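Local coordinates for ChrR-like cupin domain-containing protein (Ralstonia eutropha JMP134, PDB 3EBR), which is of unknown function but belongs to the ChrR-like cupins, a family related by sequence to 2,4'-dihydroxyacetophenone dioxygenase, and forms an assembly of four copies, at residues E42-L47 against I109-V114; V31-I36 against M137-N142; V66-G71 against A84-Y89. All coordinates share one frame; numbering follows the deposited sequence.

Contact 1. Residues E42-L47 against I109-V114; sequences ETITLL and ITFNIV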
ATOM      1  N   GLU A  42      -0.003  -1.289  -9.937  1.00 48.36           N
ATOM      2  CA  GLU A  42      -1.122  -0.374  -9.759  1.00 48.49           C
ATOM      3  C   GLU A  42      -1.333   0.476 -11.008  1.00 44.81           C
ATOM      4  O   GLU A  42      -0.361   0.900 -11.616  1.00 45.04           O
ATOM      5  CB  GLU A  42      -0.859   0.546  -8.571  1.00 48.39           C
ATOM      6  CG  GLU A  42      -2.097   1.277  -8.036  1.00 53.53           C
ATOM      7  CD  GLU A  42      -1.758   2.370  -7.019  1.00 54.85           C
ATOM      8  OE1 GLU A  42      -1.174   3.405  -7.427  1.00 70.32           O
ATOM      9  OE2 GLU A  42      -2.161   2.241  -5.843  1.00 66.30           O
ATOM     10  N   THR A  43      -2.592   0.691 -11.390  1.00 41.70           N
ATOM     11  CA  THR A  43      -2.935   1.543 -12.521  1.00 41.37           C
ATOM     12  C   THR A  43      -4.015   2.531 -12.089  1.00 39.30           C
ATOM     13  O   THR A  43      -4.865   2.193 -11.268  1.00 36.96           O
ATOM     14  CB  THR A  43      -3.442   0.780 -13.746  1.00 40.02           C
ATOM     15  OG1 THR A  43      -4.665   0.143 -13.411  1.00 49.33           O
ATOM     16  CG2 THR A  43      -2.428  -0.259 -14.194  1.00 43.32           C
ATOM     17  N   ILE A  44      -3.924   3.756 -12.614  1.00 39.26           N
ATOM     18  CA  ILE A  44      -4.880   4.838 -12.376  1.00 39.35           C
ATOM     19  C   ILE A  44      -5.442   5.135 -13.761  1.00 38.49           C
ATOM     20  O   ILE A  44      -4.677   5.430 -14.676  1.00 39.15           O
ATOM     21  CB  ILE A  44      -4.262   6.089 -11.746  1.00 39.11           C
ATOM     22  CG1 ILE A  44      -3.666   5.777 -10.365  1.00 41.26           C
ATOM     23  CG2 ILE A  44      -5.322   7.177 -11.601  1.00 39.55           C
ATOM     24  CD1 ILE A  44      -3.013   6.984  -9.670  1.00 37.76           C
ATOM     25  N   THR A  45      -6.753   5.002 -13.934  1.00 39.00           N
ATOM     26  CA  THR A  45      -7.397   5.240 -15.229  1.00 39.04           C
ATOM     27  C   THR A  45      -8.801   5.808 -15.172  1.00 39.43           C
ATOM     28  O   THR A  45      -9.425   5.798 -14.122  1.00 40.99           O
ATOM     29  CB  THR A  45      -7.572   3.893 -16.013  1.00 37.38           C
ATOM     30  OG1 THR A  45      -8.373   2.996 -15.233  1.00 35.18           O
ATOM     31  CG2 THR A  45      -6.254   3.216 -16.322  1.00 39.79           C
ATOM     32  N   LEU A  46      -9.242   6.352 -16.307  1.00 40.81           N
ATOM     33  CA  LEU A  46     -10.619   6.796 -16.535  1.00 41.23           C
ATOM     34  C   LEU A  46     -11.071   5.686 -17.451  1.00 42.26           C
ATOM     35  O   LEU A  46     -10.276   5.225 -18.281  1.00 42.08           O
ATOM     36  CB  LEU A  46     -10.771   8.161 -17.190  1.00 41.06           C
ATOM     37  CG  LEU A  46     -10.632   9.402 -16.307  1.00 39.55           C
ATOM     38  CD1 LEU A  46     -10.491  10.633 -17.166  1.00 37.08           C
ATOM     39  CD2 LEU A  46     -11.818   9.530 -15.349  1.00 37.78           C
ATOM     40  N   LEU A  47     -12.314   5.246 -17.302  1.00 44.63           N
ATOM     41  CA  LEU A  47     -12.863   4.161 -18.105  1.00 47.28           C
ATOM     42  C   LEU A  47     -14.260   4.559 -18.559  1.00 48.05           C
ATOM     43  O   LEU A  47     -15.127   4.732 -17.715  1.00 50.58           O
ATOM     44  CB  LEU A  47     -12.863   2.895 -17.247  1.00 48.19           C
ATOM     45  CG  LEU A  47     -13.203   1.516 -17.804  1.00 52.66           C
ATOM     46  CD1 LEU A  47     -12.216   1.089 -18.887  1.00 54.52           C
ATOM     47  CD2 LEU A  47     -13.201   0.512 -16.662  1.00 49.58           C
ATOM     48  N   ILE A 109     -18.714   6.885 -17.035  1.00 43.89           N
ATOM     49  CA  ILE A 109     -17.316   7.310 -16.942  1.00 43.36           C
ATOM     50  C   ILE A 109     -16.944   7.037 -15.491  1.00 43.65           C
ATOM     51  O   ILE A 109     -17.683   7.454 -14.593  1.00 45.32           O
ATOM     52  CB  ILE A 109     -17.079   8.801 -17.237  1.00 44.79           C
ATOM     53  CG1 ILE A 109     -17.710   9.254 -18.569  1.00 45.16           C
ATOM     54  CG2 ILE A 109     -15.563   9.097 -17.232  1.00 36.93           C
ATOM     55  CD1 ILE A 109     -17.116   8.634 -19.779  1.00 49.45           C
ATOM     56  N   THR A 110     -15.830   6.344 -15.248  1.00 43.37           N
ATOM     57  CA  THR A 110     -15.372   6.035 -13.883  1.00 42.62           C
ATOM     58  C   THR A 110     -13.879   6.248 -13.718  1.00 42.10           C
ATOM     59  O   THR A 110     -13.123   5.910 -14.618  1.00 42.68           O
ATOM     60  CB  THR A 110     -15.670   4.565 -13.488  1.00 43.05           C
ATOM     61  OG1 THR A 110     -14.958   3.668 -14.354  1.00 40.01           O
ATOM     62  CG2 THR A 110     -17.168   4.272 -13.554  1.00 43.34           C
ATOM     63  N   PHE A 111     -13.477   6.801 -12.570  1.00 41.93           N
ATOM     64  CA  PHE A 111     -12.079   7.035 -12.211  1.00 40.37           C
ATOM     65  C   PHE A 111     -11.744   5.852 -11.329  1.00 39.93           C
ATOM     66  O   PHE A 111     -12.320   5.717 -10.260  1.00 38.71           O
ATOM     67  CB  PHE A 111     -11.875   8.356 -11.488  1.00 39.29           C
ATOM     68  CG  PHE A 111     -10.469   8.561 -11.016  1.00 38.18           C
ATOM     69  CD1 PHE A 111      -9.460   8.827 -11.930  1.00 40.40           C
ATOM     70  CD2 PHE A 111     -10.150   8.516  -9.660  1.00 39.89           C
ATOM     71  CE1 PHE A 111      -8.155   9.021 -11.512  1.00 38.43           C
ATOM     72  CE2 PHE A 111      -8.835   8.724  -9.231  1.00 39.45           C
ATOM     73  CZ  PHE A 111      -7.837   8.964 -10.162  1.00 37.36           C
ATOM     74  N   ASN A 112     -10.798   5.029 -11.776  1.00 41.48           N
ATOM     75  CA  ASN A 112     -10.412   3.795 -11.119  1.00 42.15           C
ATOM     76  C   ASN A 112      -8.964   3.756 -10.683  1.00 42.02           C
ATOM     77  O   ASN A 112      -8.112   4.248 -11.410  1.00 42.72           O
ATOM     78  CB  ASN A 112     -10.592   2.667 -12.125  1.00 43.19           C
ATOM     79  CG  ASN A 112     -11.889   2.770 -12.872  1.00 46.80           C
ATOM     80  OD1 ASN A 112     -12.969   2.741 -12.287  1.00 57.85           O
ATOM     81  ND2 ASN A 112     -11.789   2.906 -14.184  1.00 53.86           N
ATOM     82  N   ILE A 113      -8.704   3.179  -9.505  1.00 41.37           N
ATOM     83  CA  ILE A 113      -7.366   2.982  -8.960  1.00 40.06           C
ATOM     84  C   ILE A 113      -7.386   1.495  -8.659  1.00 40.98           C
ATOM     85  O   ILE A 113      -7.987   1.086  -7.674  1.00 42.35           O
ATOM     86  CB  ILE A 113      -7.065   3.816  -7.729  1.00 39.70           C
ATOM     87  CG1 ILE A 113      -7.219   5.294  -8.076  1.00 40.65           C
ATOM     88  CG2 ILE A 113      -5.654   3.502  -7.215  1.00 36.92           C
ATOM     89  CD1 ILE A 113      -6.720   6.191  -7.029  1.00 41.18           C
ATOM     90  N   VAL A 114      -6.760   0.708  -9.533  1.00 39.76           N
ATOM     91  CA  VAL A 114      -6.731  -0.735  -9.448  1.00 39.79           C
ATOM     92  C   VAL A 114      -5.354  -1.252  -9.046  1.00 40.95           C
ATOM     93  O   VAL A 114      -4.399  -1.005  -9.760  1.00 41.72           O
ATOM     94  CB  VAL A 114      -7.131  -1.335 -10.826  1.00 40.01           C
ATOM     95  CG1 VAL A 114      -7.087  -2.841 -10.810  1.00 33.65           C
ATOM     96  CG2 VAL A 114      -8.526  -0.864 -11.221  1.00 39.93           C
TER

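Contact 2. Residues V31-I36 against M137-N142; sequences VKYFKI and MDRYLN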
ATOM      1  N   VAL A  31     -10.586   3.505 -22.559  1.00 42.16           N
ATOM      2  CA  VAL A  31      -9.740   3.618 -21.369  1.00 42.25           C
ATOM      3  C   VAL A  31      -8.737   4.751 -21.585  1.00 43.19           C
ATOM      4  O   VAL A  31      -8.370   5.023 -22.722  1.00 44.28           O
ATOM      5  CB  VAL A  31      -8.999   2.283 -21.063  1.00 42.31           C
ATOM      6  CG1 VAL A  31      -8.103   1.865 -22.234  1.00 40.55           C
ATOM      7  CG2 VAL A  31      -8.183   2.362 -19.758  1.00 39.59           C
ATOM      8  N   LYS A  32      -8.353   5.440 -20.509  1.00 43.74           N
ATOM      9  CA  LYS A  32      -7.350   6.508 -20.545  1.00 44.27           C
ATOM     10  C   LYS A  32      -6.392   6.185 -19.399  1.00 43.61           C
ATOM     11  O   LYS A  32      -6.828   6.121 -18.255  1.00 42.48           O
ATOM     12  CB  LYS A  32      -7.981   7.897 -20.404  1.00 44.73           C
ATOM     13  CG  LYS A  32      -6.966   9.076 -20.416  1.00 46.70           C
ATOM     14  CD  LYS A  32      -7.597  10.456 -20.257  1.00 45.16           C
ATOM     15  CE  LYS A  32      -8.350  10.903 -21.491  1.00 48.89           C
ATOM     16  NZ  LYS A  32      -9.005  12.235 -21.297  1.00 47.75           N
ATOM     17  N   TYR A  33      -5.110   5.978 -19.707  1.00 43.27           N
ATOM     18  CA  TYR A  33      -4.092   5.646 -18.699  1.00 43.59           C
ATOM     19  C   TYR A  33      -3.364   6.873 -18.144  1.00 43.89           C
ATOM     20  O   TYR A  33      -2.796   7.652 -18.914  1.00 43.40           O
ATOM     21  CB  TYR A  33      -3.059   4.663 -19.275  1.00 43.69           C
ATOM     22  CG  TYR A  33      -3.665   3.330 -19.622  1.00 42.92           C
ATOM     23  CD1 TYR A  33      -3.892   2.386 -18.627  1.00 42.20           C
ATOM     24  CD2 TYR A  33      -4.021   3.008 -20.935  1.00 40.65           C
ATOM     25  CE1 TYR A  33      -4.462   1.161 -18.916  1.00 40.33           C
ATOM     26  CE2 TYR A  33      -4.588   1.771 -21.235  1.00 40.12           C
ATOM     27  CZ  TYR A  33      -4.799   0.857 -20.213  1.00 42.06           C
ATOM     28  OH  TYR A  33      -5.371  -0.354 -20.452  1.00 43.88           O
ATOM     29  N   PHE A  34      -3.395   7.027 -16.817  1.00 44.16           N
ATOM     30  CA  PHE A  34      -2.712   8.114 -16.095  1.00 44.46           C
ATOM     31  C   PHE A  34      -1.446   7.639 -15.390  1.00 45.59           C
ATOM     32  O   PHE A  34      -0.474   8.382 -15.341  1.00 48.14           O
ATOM     33  CB  PHE A  34      -3.644   8.778 -15.080  1.00 44.23           C
ATOM     34  CG  PHE A  34      -4.725   9.599 -15.712  1.00 45.18           C
ATOM     35  CD1 PHE A  34      -4.503  10.938 -16.010  1.00 45.31           C
ATOM     36  CD2 PHE A  34      -5.951   9.041 -16.026  1.00 46.19           C
ATOM     37  CE1 PHE A  34      -5.488  11.712 -16.595  1.00 42.96           C
ATOM     38  CE2 PHE A  34      -6.945   9.811 -16.617  1.00 48.22           C
ATOM     39  CZ  PHE A  34      -6.713  11.151 -16.900  1.00 46.16           C
ATOM     40  N   LYS A  35      -1.468   6.439 -14.809  1.00 45.56           N
ATOM     41  CA  LYS A  35      -0.312   5.906 -14.115  1.00 45.53           C
ATOM     42  C   LYS A  35      -0.334   4.389 -14.279  1.00 44.69           C
ATOM     43  O   LYS A  35      -1.403   3.813 -14.315  1.00 42.65           O
ATOM     44  CB  LYS A  35      -0.384   6.296 -12.635  1.00 46.41           C
ATOM     45  CG  LYS A  35       0.954   6.525 -11.946  1.00 51.33           C
ATOM     46  CD  LYS A  35       1.534   7.857 -12.454  1.00 59.46           C
ATOM     47  CE  LYS A  35       2.856   8.188 -11.877  1.00 59.37           C
ATOM     48  NZ  LYS A  35       3.425   9.369 -12.596  1.00 64.59           N
ATOM     49  N   ILE A  36       0.832   3.767 -14.449  1.00 44.59           N
ATOM     50  CA  ILE A  36       0.968   2.320 -14.607  1.00 44.15           C
ATOM     51  C   ILE A  36       2.194   1.926 -13.791  1.00 44.98           C
ATOM     52  O   ILE A  36       3.277   1.846 -14.326  1.00 47.63           O
ATOM     53  CB  ILE A  36       1.097   1.891 -16.098  1.00 43.62           C
ATOM     54  CG1 ILE A  36      -0.121   2.322 -16.930  1.00 42.17           C
ATOM     55  CG2 ILE A  36       1.274   0.382 -16.198  1.00 44.73           C
ATOM     56  CD1 ILE A  36      -0.069   1.874 -18.406  1.00 41.98           C
HETATM   57  N   MSE A 137       0.360  -1.373 -20.096  1.00 42.36           N
HETATM   58  CA  MSE A 137       1.503  -0.724 -20.715  1.00 43.28           C
HETATM   59  C   MSE A 137       1.614  -1.106 -22.194  1.00 43.97           C
HETATM   60  O   MSE A 137       1.895  -0.229 -23.016  1.00 44.04           O
HETATM   61  CB  MSE A 137       2.796  -1.096 -19.963  1.00 44.05           C
HETATM   62  CG  MSE A 137       4.068  -0.401 -20.429  1.00 44.42           C
HETATM   63 SE   MSE A 137       4.014   1.513 -20.120  0.75 44.46          SE
HETATM   64  CE  MSE A 137       4.322   1.510 -18.141  1.00 45.88           C
ATOM     65  N   ASP A 138       1.427  -2.397 -22.513  1.00 45.22           N
ATOM     66  CA  ASP A 138       1.472  -2.889 -23.901  1.00 46.46           C
ATOM     67  C   ASP A 138       0.443  -2.162 -24.744  1.00 45.80           C
ATOM     68  O   ASP A 138       0.781  -1.675 -25.812  1.00 46.56           O
ATOM     69  CB  ASP A 138       1.234  -4.414 -24.021  1.00 48.19           C
ATOM     70  CG  ASP A 138       2.424  -5.272 -23.545  1.00 53.54           C
ATOM     71  OD1 ASP A 138       3.512  -4.748 -23.206  1.00 57.72           O
ATOM     72  OD2 ASP A 138       2.264  -6.513 -23.534  1.00 61.53           O
ATOM     73  N   ARG A 139      -0.786  -2.067 -24.243  1.00 44.31           N
ATOM     74  CA  ARG A 139      -1.869  -1.367 -24.941  1.00 43.82           C
ATOM     75  C   ARG A 139      -1.547   0.131 -25.118  1.00 43.29           C
ATOM     76  O   ARG A 139      -1.682   0.651 -26.221  1.00 42.79           O
ATOM     77  CB  ARG A 139      -3.193  -1.592 -24.202  1.00 44.32           C
ATOM     78  CG  ARG A 139      -4.416  -0.876 -24.765  1.00 42.03           C
ATOM     79  CD  ARG A 139      -5.751  -1.075 -24.069  1.00 43.54           C
ATOM     80  NE  ARG A 139      -6.192  -2.463 -23.961  1.00 44.12           N
ATOM     81  CZ  ARG A 139      -5.851  -3.322 -22.997  1.00 44.31           C
ATOM     82  NH1 ARG A 139      -5.019  -2.999 -22.002  1.00 47.53           N
ATOM     83  NH2 ARG A 139      -6.341  -4.551 -23.037  1.00 50.78           N
ATOM     84  N   TYR A 140      -1.106   0.792 -24.043  1.00 44.01           N
ATOM     85  CA  TYR A 140      -0.735   2.218 -24.085  1.00 43.80           C
ATOM     86  C   TYR A 140       0.376   2.475 -25.114  1.00 43.61           C
ATOM     87  O   TYR A 140       0.225   3.340 -25.973  1.00 44.53           O
ATOM     88  CB  TYR A 140      -0.346   2.736 -22.687  1.00 44.10           C
ATOM     89  CG  TYR A 140       0.141   4.171 -22.700  1.00 45.03           C
ATOM     90  CD1 TYR A 140      -0.762   5.234 -22.813  1.00 44.38           C
ATOM     91  CD2 TYR A 140       1.506   4.469 -22.606  1.00 41.44           C
ATOM     92  CE1 TYR A 140      -0.316   6.562 -22.843  1.00 45.00           C
ATOM     93  CE2 TYR A 140       1.960   5.790 -22.639  1.00 43.05           C
ATOM     94  CZ  TYR A 140       1.047   6.833 -22.750  1.00 43.72           C
ATOM     95  OH  TYR A 140       1.492   8.139 -22.784  1.00 42.82           O
ATOM     96  N   LEU A 141       1.452   1.693 -25.045  1.00 43.21           N
ATOM     97  CA  LEU A 141       2.574   1.815 -25.994  1.00 42.94           C
ATOM     98  C   LEU A 141       2.206   1.370 -27.428  1.00 43.55           C
ATOM     99  O   LEU A 141       2.730   1.956 -28.373  1.00 45.70           O
ATOM    100  CB  LEU A 141       3.813   1.059 -25.484  1.00 42.81           C
ATOM    101  CG  LEU A 141       4.462   1.548 -24.178  1.00 38.52           C
ATOM    102  CD1 LEU A 141       5.538   0.574 -23.733  1.00 29.27           C
ATOM    103  CD2 LEU A 141       5.031   2.956 -24.317  1.00 35.02           C
ATOM    104  N   ASN A 142       1.352   0.346 -27.594  1.00 44.55           N
ATOM    105  CA  ASN A 142       0.909  -0.112 -28.945  1.00 45.97           C
ATOM    106  C   ASN A 142       0.060   0.944 -29.679  1.00 45.55           C
ATOM    107  O   ASN A 142       0.215   1.108 -30.888  1.00 45.42           O
ATOM    108  CB  ASN A 142       0.141  -1.461 -28.916  1.00 47.18           C
ATOM    109  CG  ASN A 142       1.039  -2.688 -28.631  1.00 51.05           C
ATOM    110  OD1 ASN A 142       2.244  -2.693 -28.892  1.00 55.89           O
ATOM    111  ND2 ASN A 142       0.422  -3.740 -28.097  1.00 54.65           N
TER

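Contact 3. Residues V66-G71 against A84-Y89; sequences VYTVQG and AGSVVY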
ATOM      1  N   VAL A  66     -13.205   2.944  -6.945  1.00 39.28           N
ATOM      2  CA  VAL A  66     -13.915   3.470  -8.101  1.00 38.31           C
ATOM      3  C   VAL A  66     -14.737   4.703  -7.734  1.00 39.81           C
ATOM      4  O   VAL A  66     -15.597   4.611  -6.864  1.00 39.27           O
ATOM      5  CB  VAL A  66     -14.895   2.443  -8.725  1.00 37.56           C
ATOM      6  CG1 VAL A  66     -15.538   3.046  -9.955  1.00 33.22           C
ATOM      7  CG2 VAL A  66     -14.202   1.145  -9.095  1.00 36.00           C
ATOM      8  N   TYR A  67     -14.430   5.844  -8.367  1.00 40.26           N
ATOM      9  CA  TYR A  67     -15.173   7.087  -8.226  1.00 40.45           C
ATOM     10  C   TYR A  67     -15.936   7.256  -9.552  1.00 41.55           C
ATOM     11  O   TYR A  67     -15.317   7.356 -10.615  1.00 41.67           O
ATOM     12  CB  TYR A  67     -14.286   8.293  -7.960  1.00 40.97           C
ATOM     13  CG  TYR A  67     -15.074   9.583  -8.006  1.00 38.29           C
ATOM     14  CD1 TYR A  67     -15.935   9.925  -6.972  1.00 37.60           C
ATOM     15  CD2 TYR A  67     -14.984  10.445  -9.099  1.00 40.45           C
ATOM     16  CE1 TYR A  67     -16.688  11.108  -7.015  1.00 41.30           C
ATOM     17  CE2 TYR A  67     -15.738  11.626  -9.155  1.00 41.49           C
ATOM     18  CZ  TYR A  67     -16.576  11.951  -8.105  1.00 38.71           C
ATOM     19  OH  TYR A  67     -17.300  13.108  -8.153  1.00 40.25           O
ATOM     20  N   THR A  68     -17.261   7.322  -9.480  1.00 42.12           N
ATOM     21  CA  THR A  68     -18.110   7.452 -10.663  1.00 42.99           C
ATOM     22  C   THR A  68     -18.226   8.920 -11.060  1.00 43.72           C
ATOM     23  O   THR A  68     -18.825   9.723 -10.334  1.00 43.43           O
ATOM     24  CB  THR A  68     -19.489   6.853 -10.384  1.00 43.63           C
ATOM     25  OG1 THR A  68     -19.311   5.509  -9.920  1.00 38.40           O
ATOM     26  CG2 THR A  68     -20.374   6.875 -11.634  1.00 39.50           C
ATOM     27  N   VAL A  69     -17.645   9.260 -12.210  1.00 45.04           N
ATOM     28  CA  VAL A  69     -17.644  10.640 -12.717  1.00 44.87           C
ATOM     29  C   VAL A  69     -19.042  10.928 -13.263  1.00 45.86           C
ATOM     30  O   VAL A  69     -19.607  11.984 -12.969  1.00 45.44           O
ATOM     31  CB  VAL A  69     -16.516  10.871 -13.733  1.00 44.41           C
ATOM     32  CG1 VAL A  69     -16.522  12.298 -14.217  1.00 43.02           C
ATOM     33  CG2 VAL A  69     -15.174  10.564 -13.083  1.00 44.78           C
ATOM     34  N   GLN A  70     -19.581  10.005 -14.064  1.00 46.82           N
ATOM     35  CA  GLN A  70     -20.958  10.127 -14.563  1.00 46.33           C
ATOM     36  C   GLN A  70     -21.536   8.766 -14.898  1.00 45.08           C
ATOM     37  O   GLN A  70     -20.796   7.797 -15.087  1.00 44.77           O
ATOM     38  CB  GLN A  70     -21.100  11.047 -15.779  1.00 47.41           C
ATOM     39  CG  GLN A  70     -20.444  10.599 -17.074  1.00 48.75           C
ATOM     40  CD  GLN A  70     -21.046  11.314 -18.273  1.00 48.28           C
ATOM     41  OE1 GLN A  70     -21.263  12.525 -18.245  1.00 46.79           O
ATOM     42  NE2 GLN A  70     -21.315  10.562 -19.334  1.00 45.20           N
ATOM     43  N   GLY A  71     -22.862   8.740 -15.009  1.00 43.51           N
ATOM     44  CA  GLY A  71     -23.614   7.542 -15.307  1.00 42.76           C
ATOM     45  C   GLY A  71     -23.852   6.730 -14.055  1.00 42.93           C
ATOM     46  O   GLY A  71     -23.464   7.143 -12.953  1.00 42.38           O
ATOM     47  N   ALA A  84     -23.314   8.760 -10.024  1.00 40.72           N
ATOM     48  CA  ALA A  84     -22.284   9.791 -10.180  1.00 39.14           C
ATOM     49  C   ALA A  84     -22.081  10.446  -8.815  1.00 39.26           C
ATOM     50  O   ALA A  84     -23.060  10.730  -8.122  1.00 39.90           O
ATOM     51  CB  ALA A  84     -22.685  10.815 -11.206  1.00 36.61           C
ATOM     52  N   GLY A  85     -20.823  10.623  -8.416  1.00 38.92           N
ATOM     53  CA  GLY A  85     -20.473  11.187  -7.107  1.00 39.14           C
ATOM     54  C   GLY A  85     -20.278  10.152  -6.000  1.00 39.63           C
ATOM     55  O   GLY A  85     -19.945  10.525  -4.871  1.00 39.97           O
ATOM     56  N   SER A  86     -20.472   8.862  -6.309  1.00 40.09           N
ATOM     57  CA  SER A  86     -20.305   7.786  -5.339  1.00 39.91           C
ATOM     58  C   SER A  86     -18.890   7.247  -5.404  1.00 40.19           C
ATOM     59  O   SER A  86     -18.148   7.548  -6.342  1.00 40.06           O
ATOM     60  CB  SER A  86     -21.274   6.642  -5.622  1.00 39.89           C
ATOM     61  OG  SER A  86     -20.993   6.028  -6.861  1.00 39.36           O
ATOM     62  N   VAL A  87     -18.545   6.466  -4.379  1.00 41.03           N
ATOM     63  CA  VAL A  87     -17.258   5.799  -4.244  1.00 41.08           C
ATOM     64  C   VAL A  87     -17.513   4.332  -3.919  1.00 41.26           C
ATOM     65  O   VAL A  87     -18.244   4.046  -2.971  1.00 40.85           O
ATOM     66  CB  VAL A  87     -16.356   6.404  -3.140  1.00 41.44           C
ATOM     67  CG1 VAL A  87     -15.084   5.553  -2.946  1.00 39.81           C
ATOM     68  CG2 VAL A  87     -15.984   7.809  -3.480  1.00 39.11           C
ATOM     69  N   VAL A  88     -16.964   3.430  -4.733  1.00 42.98           N
ATOM     70  CA  VAL A  88     -17.050   1.981  -4.527  1.00 44.78           C
ATOM     71  C   VAL A  88     -15.633   1.502  -4.180  1.00 46.72           C
ATOM     72  O   VAL A  88     -14.686   1.912  -4.838  1.00 46.83           O
ATOM     73  CB  VAL A  88     -17.592   1.219  -5.758  1.00 44.63           C
ATOM     74  CG1 VAL A  88     -17.493  -0.300  -5.544  1.00 46.39           C
ATOM     75  CG2 VAL A  88     -19.021   1.623  -6.058  1.00 39.15           C
ATOM     76  N   TYR A  89     -15.504   0.662  -3.152  1.00 50.13           N
ATOM     77  CA  TYR A  89     -14.222   0.115  -2.716  1.00 52.70           C
ATOM     78  C   TYR A  89     -14.299  -1.414  -2.780  1.00 52.61           C
ATOM     79  O   TYR A  89     -14.890  -2.028  -1.892  1.00 51.09           O
ATOM     80  CB  TYR A  89     -13.880   0.597  -1.293  1.00 55.97           C
ATOM     81  CG  TYR A  89     -12.397   0.458  -0.904  1.00 62.39           C
ATOM     82  CD1 TYR A  89     -11.811  -0.795  -0.611  1.00 62.69           C
ATOM     83  CD2 TYR A  89     -11.585   1.603  -0.786  1.00 63.41           C
ATOM     84  CE1 TYR A  89     -10.454  -0.899  -0.251  1.00 58.67           C
ATOM     85  CE2 TYR A  89     -10.236   1.506  -0.425  1.00 65.57           C
ATOM     86  CZ  TYR A  89      -9.678   0.254  -0.170  1.00 64.90           C
ATOM     87  OH  TYR A  89      -8.355   0.189   0.195  1.00 65.98           O
TER

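Contact 1. Residues E42-L47 against I109-V114
Asn112 lies against Leu47 and Thr45 on one face of an antiparallel strand pair in the cupin beta-barrel. The Asn112 and Leu47 side chains cross at about a right angle, with ND2 of Asn112 against CB of Leu47 and, 3.6 Å away, OG1 of Thr45. On the other face Ile44 turns its CG2 branch, anti to the backbone N, obliquely toward the Phe111 ring, 3.4 Å from CE1 and equally near CZ. Leu46 CD2 comes to the edge of that ring, 4.0 Å from Phe111 CB. The backbones hold these rows in register with six hydrogen bonds, two at each of the pairs Thr43–Val114, Thr45–Asn112 and Leu47–Thr110; Asn112 N to Thr45 O, 2.8 Å long, is nearly straight (177°). A second shell positions the amide: Thr110 OG1 donates to an in-plane lone pair of Asn112 OD1 (3.0 Å), which favours the orientation that puts ND2 toward Leu47. Beyond Phe111, Tyr67 of a second subunit stacks on the ring, and Tyr67 and Ile65 of that subunit pack on Leu46 and Ile44. The face of Ile44, Leu46, Phe111 and Ile113 is thus largely apolar and meets another subunit, whereas the other buries an amide whose oxygen is satisfied by its own strand.

Contact 2. Residues V31-I36 against M137-N142
Tyr33 and Arg139 meet where a strand of the cupin barrel is covered by the C-terminal helix, 133-146, which runs almost perpendicular to it (93° between the short axes). Their side chains also cross at about a right angle, yet the phenol ring and the guanidinium are only 25° from parallel. The aliphatic CD of Arg139 sits near the ring plane at its edge, 4.2 Å from Tyr33 CE2, and NH1 is 3.1 Å from Tyr33 OH. Firm partners of the guanidinium lie beyond: NH1 makes a salt bridge with Glu131, NE bonds to the carbonyl of Ala23, and Phe22 adds a cation-pi contact. Within its own strand Tyr33 carries Val31 CG2 over one face, toward the rim. Tyr140 slides past Tyr33 in the opposite direction, bringing CB to 4.1 Å from Tyr33 CD2. After Tyr33 the strand turns a corner through a classic beta bulge, Phe34 and Lys35 both facing Ile44, and Ile36 comes toward the helix again. There its CD1 reaches the backbone of Met137, modelled as selenomethionine. CB of Met137 points away from the strand, but bends at chi2 and chi3 bring CE back to 3.8 Å from Ile36 CG2.

Contact 3. Residues V66-G71 against A84-Y89
Val66 and Val88 face each other in an antiparallel hydrogen-bonded pair at the last strand this chain contributes to a cupin barrel sheet, where strand 64-70 meets strand 87-90. This end is the tight one. Val66 N donates to Val88 O and Val88 N to Val66 O, each bond 2.8 Å long and 171° at the hydrogen. Val66 CB and Val88 CB lie 4.2 Å apart on the same face, with Trp73 against both side chains. On the opposite face Tyr67 extends with CG anti to the backbone N (chi1 172°). The Tyr67 and Val87 side chains cross at about a right angle, and Val87 CG2 lies at the ring edge, near its plane, 4.1 Å from Tyr67 CD1. Phe34 of a second subunit packs on Val87, and residues Val87 to Tyr89 pair with a strand of that same subunit, carrying the sheet across the interface.

Toward the other end the regular pairing gives way to a loop. Thr68 N reaches Ser86 O over a longer 3.3 Å, with the donor tilted 27° from the carbonyl plane. The two hydroxyls nearby look to other partners, Thr68 OG1 to Trp73 and Ser86 OG to the carbonyl of His83. Val69 and Gln70 form a classic beta bulge opposite Ile109, and both point away from segment 84-89. Gly85 has a positive phi that would jam a side chain against the preceding carbonyl. Exposed Ala84 rests CB 3.8 Å from Gln70 CA, yet even here Gly85 N gives a hydrogen bond of 2.9 Å to Thr68 O.

In the fold
Contacts 1 and 3 belong to one antiparallel sheet, in which strands 108-115 and 64-70 are neighbours; Phe111 N lies 2.7 Å from Tyr67 O, a probable hydrogen bond. Contact 2 joins the same sheet through strand 30-37, beside strand 42-49, but adds a helix. Contact 1 is the most central, its centre about 4 Å from the centre of the chain; contact 3, its centre about 13 Å from that point, includes an exposed residue, Ala84, in a loop. Chemistry follows place: backbone bonds dominate contacts 1 and 3, whereas buried contact 2 relies on side chains across a strand and a helix. Contacts 1 and 3 both meet the second subunit, while contacts 2 and 3 lie on opposite sides of the chain centre.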